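Local coordinates for glycinin A3B4 subunit (Glycine max, PDB 2D5F), which serves as a seed storage globulin of the 11S family, a two-cupin subunit that assembles into hexamers and probably supplies nitrogen to the germinating seedling, at residues B[49-61]-B[233-245]. Numbering follows the deposited sequence. Where two conformers were deposited one is given.
Sequences KRTLNRNGLHLPS and ERKQIVTVEGGLS. With CO3 (carbonate ion), chain E.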
ATOM      1  N   LYS B  49      13.412  28.107  17.902  1.00 28.27           N
ATOM      2  CA  LYS B  49      12.469  29.220  17.801  1.00 28.38           C
ATOM      3  C   LYS B  49      13.085  30.270  16.883  1.00 22.93           C
ATOM      4  O   LYS B  49      14.174  30.765  17.147  1.00 24.90           O
ATOM      5  CB  LYS B  49      12.217  29.820  19.179  1.00 25.83           C
ATOM      6  CG  LYS B  49      11.225  30.964  19.191  1.00 28.94           C
ATOM      7  CD  LYS B  49      11.005  31.449  20.617  1.00 40.24           C
ATOM      8  CE  LYS B  49      10.063  32.638  20.663  1.00 45.97           C
ATOM      9  NZ  LYS B  49       9.946  33.186  22.047  1.00 57.03           N
ATOM     10  N   ARG B  50      12.389  30.605  15.803  1.00 23.03           N
ATOM     11  CA  ARG B  50      12.915  31.577  14.852  1.00 24.23           C
ATOM     12  C   ARG B  50      12.091  32.845  14.780  1.00 28.89           C
ATOM     13  O   ARG B  50      10.858  32.806  14.788  1.00 31.58           O
ATOM     14  CB  ARG B  50      13.016  30.950  13.460  1.00 20.37           C
ATOM     15  CG  ARG B  50      14.116  29.908  13.348  1.00 32.61           C
ATOM     16  CD  ARG B  50      13.876  28.937  12.199  1.00 39.03           C
ATOM     17  NE  ARG B  50      14.490  27.645  12.488  1.00 44.71           N
ATOM     18  CZ  ARG B  50      14.132  26.496  11.928  1.00 33.53           C
ATOM     19  NH1 ARG B  50      14.756  25.377  12.265  1.00 39.81           N
ATOM     20  NH2 ARG B  50      13.153  26.464  11.036  1.00 36.23           N
ATOM     21  N   THR B  51      12.783  33.974  14.718  1.00 27.38           N
ATOM     22  CA  THR B  51      12.111  35.257  14.631  1.00 26.59           C
ATOM     23  C   THR B  51      12.605  36.016  13.418  1.00 23.17           C
ATOM     24  O   THR B  51      13.803  36.232  13.251  1.00 29.24           O
ATOM     25  CB  THR B  51      12.355  36.115  15.887  1.00 27.26           C
ATOM     26  OG1 THR B  51      11.810  35.448  17.031  1.00 28.68           O
ATOM     27  CG2 THR B  51      11.678  37.475  15.740  1.00 29.87           C
ATOM     28  N   LEU B  52      11.672  36.388  12.552  1.00 22.82           N
ATOM     29  CA  LEU B  52      12.003  37.150  11.362  1.00 22.71           C
ATOM     30  C   LEU B  52      11.460  38.541  11.613  1.00 22.38           C
ATOM     31  O   LEU B  52      10.254  38.726  11.758  1.00 24.95           O
ATOM     32  CB  LEU B  52      11.323  36.565  10.120  1.00 23.85           C
ATOM     33  CG  LEU B  52      11.838  35.261   9.501  1.00 26.56           C
ATOM     34  CD1 LEU B  52      11.934  34.169  10.552  1.00 32.22           C
ATOM     35  CD2 LEU B  52      10.897  34.850   8.373  1.00 26.66           C
ATOM     36  N   ASN B  53      12.351  39.516  11.692  1.00 27.77           N
ATOM     37  CA  ASN B  53      11.924  40.886  11.905  1.00 33.30           C
ATOM     38  C   ASN B  53      11.336  41.418  10.602  1.00 31.73           C
ATOM     39  O   ASN B  53      11.320  40.717   9.588  1.00 28.26           O
ATOM     40  CB  ASN B  53      13.115  41.729  12.360  1.00 30.78           C
ATOM     41  CG  ASN B  53      13.546  41.400  13.780  1.00 30.45           C
ATOM     42  OD1 ASN B  53      14.711  41.557  14.142  1.00 31.15           O
ATOM     43  ND2 ASN B  53      12.598  40.955  14.595  1.00 31.02           N
ATOM     44  N   ARG B  54      10.839  42.650  10.640  1.00 32.10           N
ATOM     45  CA  ARG B  54      10.246  43.288   9.469  1.00 31.99           C
ATOM     46  C   ARG B  54      11.197  43.149   8.281  1.00 30.96           C
ATOM     47  O   ARG B  54      12.395  43.426   8.396  1.00 27.25           O
ATOM     48  CB  ARG B  54       9.972  44.765   9.770  0.50 33.48           C
ATOM     49  CG  ARG B  54       9.070  45.466   8.771  0.50 30.63           C
ATOM     50  CD  ARG B  54       8.481  46.724   9.391  0.50 36.04           C
ATOM     51  NE  ARG B  54       7.617  47.457   8.470  0.50 39.25           N
ATOM     52  CZ  ARG B  54       8.045  48.066   7.370  0.50 34.56           C
ATOM     53  NH1 ARG B  54       9.330  48.031   7.043  0.50 29.28           N
ATOM     54  NH2 ARG B  54       7.187  48.716   6.597  0.50 33.61           N
ATOM     55  N   ASN B  55      10.658  42.711   7.147  1.00 25.55           N
ATOM     56  CA  ASN B  55      11.449  42.513   5.935  1.00 30.15           C
ATOM     57  C   ASN B  55      12.527  41.447   6.140  1.00 29.87           C
ATOM     58  O   ASN B  55      13.491  41.376   5.377  1.00 26.92           O
ATOM     59  CB  ASN B  55      12.119  43.823   5.500  1.00 32.21           C
ATOM     60  CG  ASN B  55      11.141  44.820   4.895  1.00 36.87           C
ATOM     61  OD1 ASN B  55      11.551  45.856   4.376  1.00 45.20           O
ATOM     62  ND2 ASN B  55       9.849  44.514   4.961  1.00 35.86           N
ATOM     63  N   GLY B  56      12.359  40.620   7.168  1.00 26.16           N
ATOM     64  CA  GLY B  56      13.340  39.585   7.446  1.00 28.27           C
ATOM     65  C   GLY B  56      13.282  38.403   6.492  1.00 30.82           C
ATOM     66  O   GLY B  56      12.206  37.880   6.207  1.00 26.52           O
ATOM     67  N   LEU B  57      14.447  37.987   6.002  1.00 25.36           N
ATOM     68  CA  LEU B  57      14.548  36.868   5.078  1.00 27.87           C
ATOM     69  C   LEU B  57      15.483  35.793   5.620  1.00 23.90           C
ATOM     70  O   LEU B  57      16.672  36.032   5.835  1.00 26.20           O
ATOM     71  CB  LEU B  57      15.058  37.347   3.716  1.00 16.91           C
ATOM     72  CG  LEU B  57      15.468  36.280   2.690  1.00 26.62           C
ATOM     73  CD1 LEU B  57      14.250  35.510   2.193  1.00 23.76           C
ATOM     74  CD2 LEU B  57      16.162  36.954   1.514  1.00 26.59           C
ATOM     75  N   HIS B  58      14.935  34.607   5.851  1.00 28.52           N
ATOM     76  CA  HIS B  58      15.730  33.494   6.344  1.00 25.41           C
ATOM     77  C   HIS B  58      16.346  32.841   5.111  1.00 20.45           C
ATOM     78  O   HIS B  58      15.639  32.249   4.299  1.00 19.85           O
ATOM     79  CB  HIS B  58      14.833  32.505   7.093  1.00 27.70           C
ATOM     80  CG  HIS B  58      15.580  31.389   7.751  1.00 25.01           C
ATOM     81  ND1 HIS B  58      14.944  30.336   8.371  1.00 23.75           N
ATOM     82  CD2 HIS B  58      16.907  31.169   7.904  1.00 25.54           C
ATOM     83  CE1 HIS B  58      15.848  29.517   8.877  1.00 31.26           C
ATOM     84  NE2 HIS B  58      17.047  30.001   8.608  1.00 27.02           N
ATOM     85  N   LEU B  59      17.661  32.963   4.973  1.00 20.22           N
ATOM     86  CA  LEU B  59      18.374  32.414   3.824  1.00 20.98           C
ATOM     87  C   LEU B  59      18.131  30.919   3.614  1.00 23.43           C
ATOM     88  O   LEU B  59      18.025  30.146   4.569  1.00 20.01           O
ATOM     89  CB  LEU B  59      19.872  32.696   3.952  1.00 23.37           C
ATOM     90  CG  LEU B  59      20.229  34.183   4.118  1.00 28.70           C
ATOM     91  CD1 LEU B  59      21.743  34.353   4.119  1.00 28.99           C
ATOM     92  CD2 LEU B  59      19.604  34.996   2.992  1.00 19.12           C
ATOM     93  N   PRO B  60      18.051  30.494   2.347  1.00 23.03           N
ATOM     94  CA  PRO B  60      17.811  29.085   2.002  1.00 21.21           C
ATOM     95  C   PRO B  60      18.728  28.062   2.665  1.00 21.46           C
ATOM     96  O   PRO B  60      19.951  28.219   2.689  1.00 19.43           O
ATOM     97  CB  PRO B  60      17.918  29.076   0.473  1.00 17.60           C
ATOM     98  CG  PRO B  60      18.836  30.229   0.182  1.00 32.20           C
ATOM     99  CD  PRO B  60      18.355  31.290   1.144  1.00 18.19           C
ATOM    100  N   SER B  61      18.115  27.015   3.211  1.00 22.35           N
ATOM    101  CA  SER B  61      18.852  25.945   3.872  1.00 23.55           C
ATOM    102  C   SER B  61      18.037  24.654   3.863  1.00 24.53           C
ATOM    103  O   SER B  61      16.851  24.663   3.534  1.00 21.87           O
ATOM    104  CB  SER B  61      19.153  26.322   5.317  1.00 19.49           C
ATOM    105  OG  SER B  61      17.971  26.303   6.101  1.00 20.52           O
ATOM    106  N   GLU B 233      28.408  39.600   6.506  1.00 30.67           N
ATOM    107  CA  GLU B 233      28.417  39.594   7.965  1.00 30.10           C
ATOM    108  C   GLU B 233      27.007  39.688   8.539  1.00 27.40           C
ATOM    109  O   GLU B 233      26.830  39.944   9.727  1.00 31.27           O
ATOM    110  CB  GLU B 233      29.256  40.768   8.487  1.00 38.14           C
ATOM    111  CG  GLU B 233      30.655  40.846   7.889  1.00 46.83           C
ATOM    112  CD  GLU B 233      31.518  39.640   8.229  1.00 51.91           C
ATOM    113  OE1 GLU B 233      32.587  39.476   7.602  1.00 60.82           O
ATOM    114  OE2 GLU B 233      31.137  38.856   9.126  1.00 57.95           O
ATOM    115  N   ARG B 234      26.005  39.471   7.694  1.00 30.26           N
ATOM    116  CA  ARG B 234      24.612  39.555   8.120  1.00 26.84           C
ATOM    117  C   ARG B 234      24.103  38.309   8.850  1.00 29.45           C
ATOM    118  O   ARG B 234      23.137  38.379   9.614  1.00 20.53           O
ATOM    119  CB  ARG B 234      23.722  39.824   6.905  1.00 30.26           C
ATOM    120  CG  ARG B 234      24.063  41.093   6.136  1.00 23.38           C
ATOM    121  CD  ARG B 234      23.255  41.166   4.852  1.00 28.94           C
ATOM    122  NE  ARG B 234      23.584  40.057   3.961  1.00 32.48           N
ATOM    123  CZ  ARG B 234      22.850  39.692   2.915  1.00 35.47           C
ATOM    124  NH1 ARG B 234      21.734  40.352   2.622  1.00 28.10           N
ATOM    125  NH2 ARG B 234      23.225  38.660   2.167  1.00 27.45           N
ATOM    126  N   LYS B 235      24.765  37.179   8.612  1.00 28.27           N
ATOM    127  CA  LYS B 235      24.394  35.891   9.200  1.00 33.44           C
ATOM    128  C   LYS B 235      23.174  35.307   8.477  1.00 31.15           C
ATOM    129  O   LYS B 235      22.729  35.873   7.476  1.00 28.11           O
ATOM    130  CB  LYS B 235      24.155  36.026  10.711  1.00 34.14           C
ATOM    131  CG  LYS B 235      25.420  36.485  11.454  1.00 41.08           C
ATOM    132  CD  LYS B 235      25.241  36.536  12.965  1.00 43.31           C
ATOM    133  CE  LYS B 235      26.400  37.275  13.635  1.00 40.17           C
ATOM    134  NZ  LYS B 235      27.735  36.724  13.252  1.00 43.59           N
ATOM    135  N   GLN B 236      22.644  34.191   8.984  1.00 31.34           N
ATOM    136  CA  GLN B 236      21.524  33.470   8.353  1.00 25.70           C
ATOM    137  C   GLN B 236      20.158  34.134   8.138  1.00 27.06           C
ATOM    138  O   GLN B 236      19.341  33.628   7.363  1.00 25.80           O
ATOM    139  CB  GLN B 236      21.312  32.129   9.067  1.00 22.65           C
ATOM    140  CG  GLN B 236      21.212  32.234  10.566  1.00 28.30           C
ATOM    141  CD  GLN B 236      22.508  31.853  11.254  1.00 33.19           C
ATOM    142  OE1 GLN B 236      22.633  30.757  11.804  1.00 30.72           O
ATOM    143  NE2 GLN B 236      23.484  32.753  11.217  1.00 21.02           N
ATOM    144  N   ILE B 237      19.881  35.226   8.836  1.00 22.46           N
ATOM    145  CA  ILE B 237      18.616  35.929   8.641  1.00 25.15           C
ATOM    146  C   ILE B 237      18.981  37.372   8.318  1.00 26.90           C
ATOM    147  O   ILE B 237      19.570  38.077   9.141  1.00 29.74           O
ATOM    148  CB  ILE B 237      17.715  35.896   9.893  1.00 26.53           C
ATOM    149  CG1 ILE B 237      17.325  34.451  10.225  1.00 30.27           C
ATOM    150  CG2 ILE B 237      16.450  36.708   9.640  1.00 27.42           C
ATOM    151  CD1 ILE B 237      16.379  34.327  11.406  1.00 21.30           C
ATOM    152  N   VAL B 238      18.643  37.798   7.111  1.00 21.74           N
ATOM    153  CA  VAL B 238      18.968  39.141   6.668  1.00 30.22           C
ATOM    154  C   VAL B 238      17.751  40.047   6.514  1.00 35.38           C
ATOM    155  O   VAL B 238      16.610  39.580   6.453  1.00 34.11           O
ATOM    156  CB  VAL B 238      19.700  39.089   5.322  1.00 25.94           C
ATOM    157  CG1 VAL B 238      20.883  38.134   5.421  1.00 28.56           C
ATOM    158  CG2 VAL B 238      18.737  38.651   4.224  1.00 22.17           C
ATOM    159  N   THR B 239      18.010  41.351   6.453  1.00 28.53           N
ATOM    160  CA  THR B 239      16.951  42.328   6.271  1.00 30.16           C
ATOM    161  C   THR B 239      16.969  42.741   4.805  1.00 32.85           C
ATOM    162  O   THR B 239      18.010  43.141   4.280  1.00 32.69           O
ATOM    163  CB  THR B 239      17.175  43.579   7.138  1.00 29.31           C
ATOM    164  OG1 THR B 239      17.146  43.213   8.523  1.00 24.78           O
ATOM    165  CG2 THR B 239      16.092  44.609   6.863  1.00 29.42           C
ATOM    166  N   VAL B 240      15.820  42.630   4.146  1.00 25.46           N
ATOM    167  CA  VAL B 240      15.714  43.001   2.743  1.00 31.67           C
ATOM    168  C   VAL B 240      15.285  44.464   2.681  1.00 38.16           C
ATOM    169  O   VAL B 240      14.118  44.792   2.916  1.00 30.64           O
ATOM    170  CB  VAL B 240      14.673  42.127   2.001  1.00 30.88           C
ATOM    171  CG1 VAL B 240      14.635  42.501   0.521  1.00 24.77           C
ATOM    172  CG2 VAL B 240      15.019  40.655   2.167  1.00 24.29           C
ATOM    173  N   GLU B 241      16.239  45.339   2.379  1.00 39.02           N
ATOM    174  CA  GLU B 241      15.961  46.766   2.303  1.00 41.17           C
ATOM    175  C   GLU B 241      15.064  47.050   1.112  1.00 38.04           C
ATOM    176  O   GLU B 241      15.361  46.646  -0.013  1.00 35.33           O
ATOM    177  CB  GLU B 241      17.261  47.560   2.170  1.00 48.55           C
ATOM    178  CG  GLU B 241      17.112  49.034   2.519  1.00 58.22           C
ATOM    179  CD  GLU B 241      18.323  49.859   2.124  1.00 64.88           C
ATOM    180  OE1 GLU B 241      19.458  49.465   2.475  1.00 65.50           O
ATOM    181  OE2 GLU B 241      18.136  50.908   1.468  1.00 67.39           O
ATOM    182  N   GLY B 242      13.961  47.745   1.370  1.00 35.01           N
ATOM    183  CA  GLY B 242      13.028  48.075   0.311  1.00 40.53           C
ATOM    184  C   GLY B 242      11.953  47.017   0.141  1.00 41.66           C
ATOM    185  O   GLY B 242      11.037  47.174  -0.672  1.00 36.78           O
ATOM    186  N   GLY B 243      12.064  45.937   0.913  1.00 37.73           N
ATOM    187  CA  GLY B 243      11.091  44.863   0.829  1.00 30.13           C
ATOM    188  C   GLY B 243      11.407  43.914  -0.308  1.00 32.12           C
ATOM    189  O   GLY B 243      12.040  44.302  -1.291  1.00 35.63           O
ATOM    190  N   LEU B 244      10.964  42.669  -0.183  1.00 33.94           N
ATOM    191  CA  LEU B 244      11.213  41.663  -1.211  1.00 36.38           C
ATOM    192  C   LEU B 244      10.047  41.547  -2.192  1.00 33.21           C
ATOM    193  O   LEU B 244       8.884  41.691  -1.813  1.00 29.39           O
ATOM    194  CB  LEU B 244      11.451  40.296  -0.558  1.00 34.08           C
ATOM    195  CG  LEU B 244      11.764  39.096  -1.458  1.00 31.72           C
ATOM    196  CD1 LEU B 244      13.247  39.098  -1.838  1.00 22.73           C
ATOM    197  CD2 LEU B 244      11.412  37.810  -0.712  1.00 28.30           C
ATOM    198  N   SER B 245      10.370  41.275  -3.452  1.00 30.70           N
ATOM    199  CA  SER B 245       9.357  41.104  -4.490  1.00 33.55           C
ATOM    200  C   SER B 245       9.555  39.759  -5.181  1.00 31.92           C
ATOM    201  O   SER B 245      10.651  39.455  -5.662  1.00 31.32           O
ATOM    202  CB  SER B 245       9.454  42.215  -5.543  1.00 33.78           C
ATOM    203  OG  SER B 245       9.237  43.489  -4.965  1.00 49.74           O
TER
HETATM  204  C   CO3 E 502      11.789  29.654   9.500  1.00 28.82           C
HETATM  205  O1  CO3 E 502      12.294  30.477   8.672  1.00 27.71           O
HETATM  206  O2  CO3 E 502      12.341  28.510   9.658  1.00 45.26           O
HETATM  207  O3  CO3 E 502      10.733  29.981  10.163  1.00 50.58           O
HETATM  208  O   HOH W   1      14.588  42.235   9.203  1.00 37.16           O
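Leu57 packs against both Val238 and Val240; Leu57 and Val238 share a face of the antiparallel strand pair. Leu57 CB meets Val240 CG2 at 3.7 Å, while the Val238 side chain lies beside that of Leu57, pointing the same way. Farther along, Leu59 crosses Val238 at about a right angle, CD2 to CG2 at 4.0 Å. On the other face Ile237 CG1 approaches His58 CD2 obliquely, and Ile237 CD1 reaches back to the carbonyl of Thr51. Between these two faces the backbones are laced together. Leu57 and Val238 form a hydrogen-bonded pair, Leu57 N to Val238 O being short at 2.7 Å, and bonds from Leu59 N to Gln236 O and Val240 N to Asn55 O extend the ladder both ways. A chi1 of -174°, which turns CG away from the backbone N, brings the His58 ring edge-on to the carbonate, and ND1 donates to carbonate O1 at 2.7 Å (163°); NE2 is hydrogen-bonded to Tyr164 OH. Arg50 NH2 grips carbonate O2 at 2.6 Å, and the carbonate is also hydrogen-bonded to Tyr131 OH and Thr133 OG1. A leucine in place of His58 would probably leave carbonate O1 without this donor and Tyr164 without its imidazole partner. At the solvent-facing edge a water donates to Arg54 O and accepts from Thr239 OG1, tying the type II turn Asn53–Gly56 to strand 237–239. The Arg54 guanidinium itself pairs with Asp138. Strand 237–239 joins the first cupin domain through strand 56–62, which also pairs with 131–135; Ile30 of strand 28–32 packs on Ile237, and Ser470 of a neighbouring subunit on Leu59.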